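Hypothetical signal peptide protein (Sinorhizobium meliloti, PDB 3PJY) is of unknown function but belongs to the DUF192 family and is a putative transcription regulator. Local coordinates at residues B[56-61]-B[99-104]. Numbering follows the deposited sequence.
Sequences TRPVMM and REPVAY. With SO4 (sulfate ion), chain G.
R57 and V102 form a single antiparallel hydrogen-bonded pair, a short beta bridge where the 56-61 segment of this DUF192 chain passes the start of strand 102-109. R57 N gives its hydrogen to V102 O at 3.0 Å. In return V102 N reaches R57 O at 3.1 Å with a nearly straight N-H...O angle of 172°, although the donor stands well above the carbonyl plane. T56 CA adds a CA-H...O contact of 3.3 Å, so V102 O is approached by both R57 N and T56 CA. Around the bridge, a T56 chi1 of -69° sets OG1 beside the backbone N, leaving CG2 anti to that N and 3.6 Å from P101 CB; the P58 and P101 rings approach through CD and CG, while T56 OG1 comes to 3.8 Å from A103 CB. On the buried side V59 and V102 cross at about a right angle, their CG2 methyls 3.7 Å apart, and both valines rest on F74 of strand 70-75. Beyond the bridge S98 ties the two segments together, its OG bonding to both V59 N and E100 O, while E100 OE1 forms a salt bridge with R82. Past V102 the strand bends through a classic beta bulge, A103 and Y104 both facing I75. Outside, the extended R57 side chain holds a sulfate ion, probably from the crystallisation liquor, at the guanidinium edge: NE binds sulfate O1 at 3.1 Å, and NH2 makes a weak bond to O3.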
loop_
_atom_site.group_PDB
_atom_site.type_symbol
_atom_site.label_atom_id
_atom_site.label_comp_id
_atom_site.label_asym_id
_atom_site.label_seq_id
_atom_site.Cartn_x
_atom_site.Cartn_y
_atom_site.Cartn_z
ATOM N N THR B 56 3.725 -21.188 -15.087
ATOM C CA THR B 56 2.669 -20.650 -15.917
ATOM C C THR B 56 1.944 -21.783 -16.622
ATOM O O THR B 56 2.527 -22.537 -17.413
ATOM C CB THR B 56 3.260 -19.675 -16.931
ATOM O OG1 THR B 56 3.723 -18.506 -16.241
ATOM C CG2 THR B 56 2.226 -19.277 -18.019
ATOM N N ARG B 57 0.663 -21.904 -16.327
ATOM C CA ARG B 57 -0.179 -23.011 -16.798
ATOM C C ARG B 57 -1.619 -22.610 -16.487
ATOM O O ARG B 57 -1.851 -21.849 -15.565
ATOM C CB ARG B 57 0.187 -24.313 -16.054
ATOM C CG ARG B 57 -0.558 -25.513 -16.547
ATOM C CD ARG B 57 -0.192 -26.826 -15.862
ATOM N NE ARG B 57 -0.978 -27.857 -16.536
ATOM C CZ ARG B 57 -0.709 -29.155 -16.516
ATOM N NH1 ARG B 57 0.348 -29.614 -15.848
ATOM N NH2 ARG B 57 -1.487 -29.989 -17.210
ATOM N N PRO B 58 -2.620 -23.120 -17.243
ATOM C CA PRO B 58 -3.979 -22.796 -16.786
ATOM C C PRO B 58 -4.264 -23.363 -15.416
ATOM O O PRO B 58 -3.667 -24.402 -15.031
ATOM C CB PRO B 58 -4.861 -23.457 -17.844
ATOM C CG PRO B 58 -4.000 -23.470 -19.058
ATOM C CD PRO B 58 -2.617 -23.828 -18.536
ATOM N N VAL B 59 -5.128 -22.685 -14.661
ATOM C CA VAL B 59 -5.480 -23.146 -13.332
ATOM C C VAL B 59 -7.000 -23.153 -13.145
ATOM O O VAL B 59 -7.760 -22.462 -13.861
ATOM C CB VAL B 59 -4.842 -22.308 -12.215
ATOM C CG1 VAL B 59 -3.337 -22.253 -12.387
ATOM C CG2 VAL B 59 -5.362 -20.954 -12.199
HETATM N N MSE B 60 -7.413 -23.951 -12.194
HETATM C CA MSE B 60 -8.814 -24.126 -11.838
HETATM C C MSE B 60 -8.980 -23.778 -10.364
HETATM O O MSE B 60 -8.292 -24.309 -9.490
HETATM C CB MSE B 60 -9.211 -25.580 -12.097
HETATM C CG MSE B 60 -9.046 -25.929 -13.542
HETATM SE SE MSE B 60 -9.889 -27.601 -14.052
HETATM C CE MSE B 60 -9.335 -28.395 -12.767
HETATM N N MSE B 61 -9.956 -22.899 -10.072
HETATM C CA MSE B 61 -10.301 -22.520 -8.714
HETATM C C MSE B 61 -11.745 -22.881 -8.426
HETATM O O MSE B 61 -12.539 -23.049 -9.329
HETATM C CB MSE B 61 -10.148 -21.015 -8.568
HETATM C CG MSE B 61 -8.804 -20.429 -8.996
HETATM SE SE MSE B 61 -7.320 -20.963 -7.873
HETATM C CE MSE B 61 -7.759 -20.046 -6.279
ATOM N N ARG B 99 -8.855 -20.113 -18.114
ATOM C CA ARG B 99 -9.134 -20.007 -19.576
ATOM C C ARG B 99 -7.876 -19.840 -20.437
ATOM O O ARG B 99 -7.948 -19.786 -21.652
ATOM C CB ARG B 99 -10.123 -18.846 -19.862
ATOM N N GLU B 100 -6.726 -19.744 -19.797
ATOM C CA GLU B 100 -5.452 -19.491 -20.432
ATOM C C GLU B 100 -4.369 -19.592 -19.346
ATOM O O GLU B 100 -4.660 -19.511 -18.140
ATOM C CB GLU B 100 -5.387 -18.082 -20.986
ATOM C CG GLU B 100 -5.445 -17.024 -19.943
ATOM C CD GLU B 100 -5.598 -15.637 -20.527
ATOM O OE1 GLU B 100 -4.871 -15.301 -21.481
ATOM O OE2 GLU B 100 -6.464 -14.893 -20.033
ATOM N N PRO B 101 -3.115 -19.715 -19.764
ATOM C CA PRO B 101 -2.052 -19.909 -18.758
ATOM C C PRO B 101 -1.841 -18.683 -17.897
ATOM O O PRO B 101 -1.800 -17.559 -18.411
ATOM C CB PRO B 101 -0.824 -20.170 -19.624
ATOM C CG PRO B 101 -1.410 -20.706 -20.929
ATOM C CD PRO B 101 -2.603 -19.867 -21.137
ATOM N N VAL B 102 -1.711 -18.872 -16.583
ATOM C CA VAL B 102 -1.386 -17.809 -15.641
ATOM C C VAL B 102 -0.386 -18.337 -14.617
ATOM O O VAL B 102 -0.095 -19.543 -14.582
ATOM C CB VAL B 102 -2.658 -17.288 -14.892
ATOM C CG1 VAL B 102 -3.622 -16.590 -15.921
ATOM C CG2 VAL B 102 -3.386 -18.393 -14.096
ATOM N N ALA B 103 0.148 -17.428 -13.797
ATOM C CA ALA B 103 1.158 -17.764 -12.807
ATOM C C ALA B 103 0.676 -17.599 -11.365
ATOM O O ALA B 103 1.256 -18.156 -10.447
ATOM C CB ALA B 103 2.409 -16.892 -13.020
ATOM N N TYR B 104 -0.354 -16.778 -11.167
ATOM C CA TYR B 104 -0.884 -16.450 -9.839
ATOM C C TYR B 104 -2.374 -16.279 -9.900
ATOM O O TYR B 104 -2.944 -15.937 -10.961
ATOM C CB TYR B 104 -0.312 -15.151 -9.290
ATOM C CG TYR B 104 1.180 -15.037 -9.248
ATOM C CD1 TYR B 104 1.862 -14.494 -10.333
ATOM C CD2 TYR B 104 1.897 -15.415 -8.128
ATOM C CE1 TYR B 104 3.190 -14.352 -10.324
ATOM C CE2 TYR B 104 3.286 -15.276 -8.110
ATOM C CZ TYR B 104 3.906 -14.786 -9.230
ATOM O OH TYR B 104 5.261 -14.616 -9.222
HETATM S S SO4 G . -3.817 -27.731 -18.824
HETATM O O1 SO4 G . -3.945 -27.331 -17.418
HETATM O O2 SO4 G . -4.770 -26.978 -19.669
HETATM O O3 SO4 G . -4.098 -29.161 -18.978
HETATM O O4 SO4 G . -2.490 -27.406 -19.359
#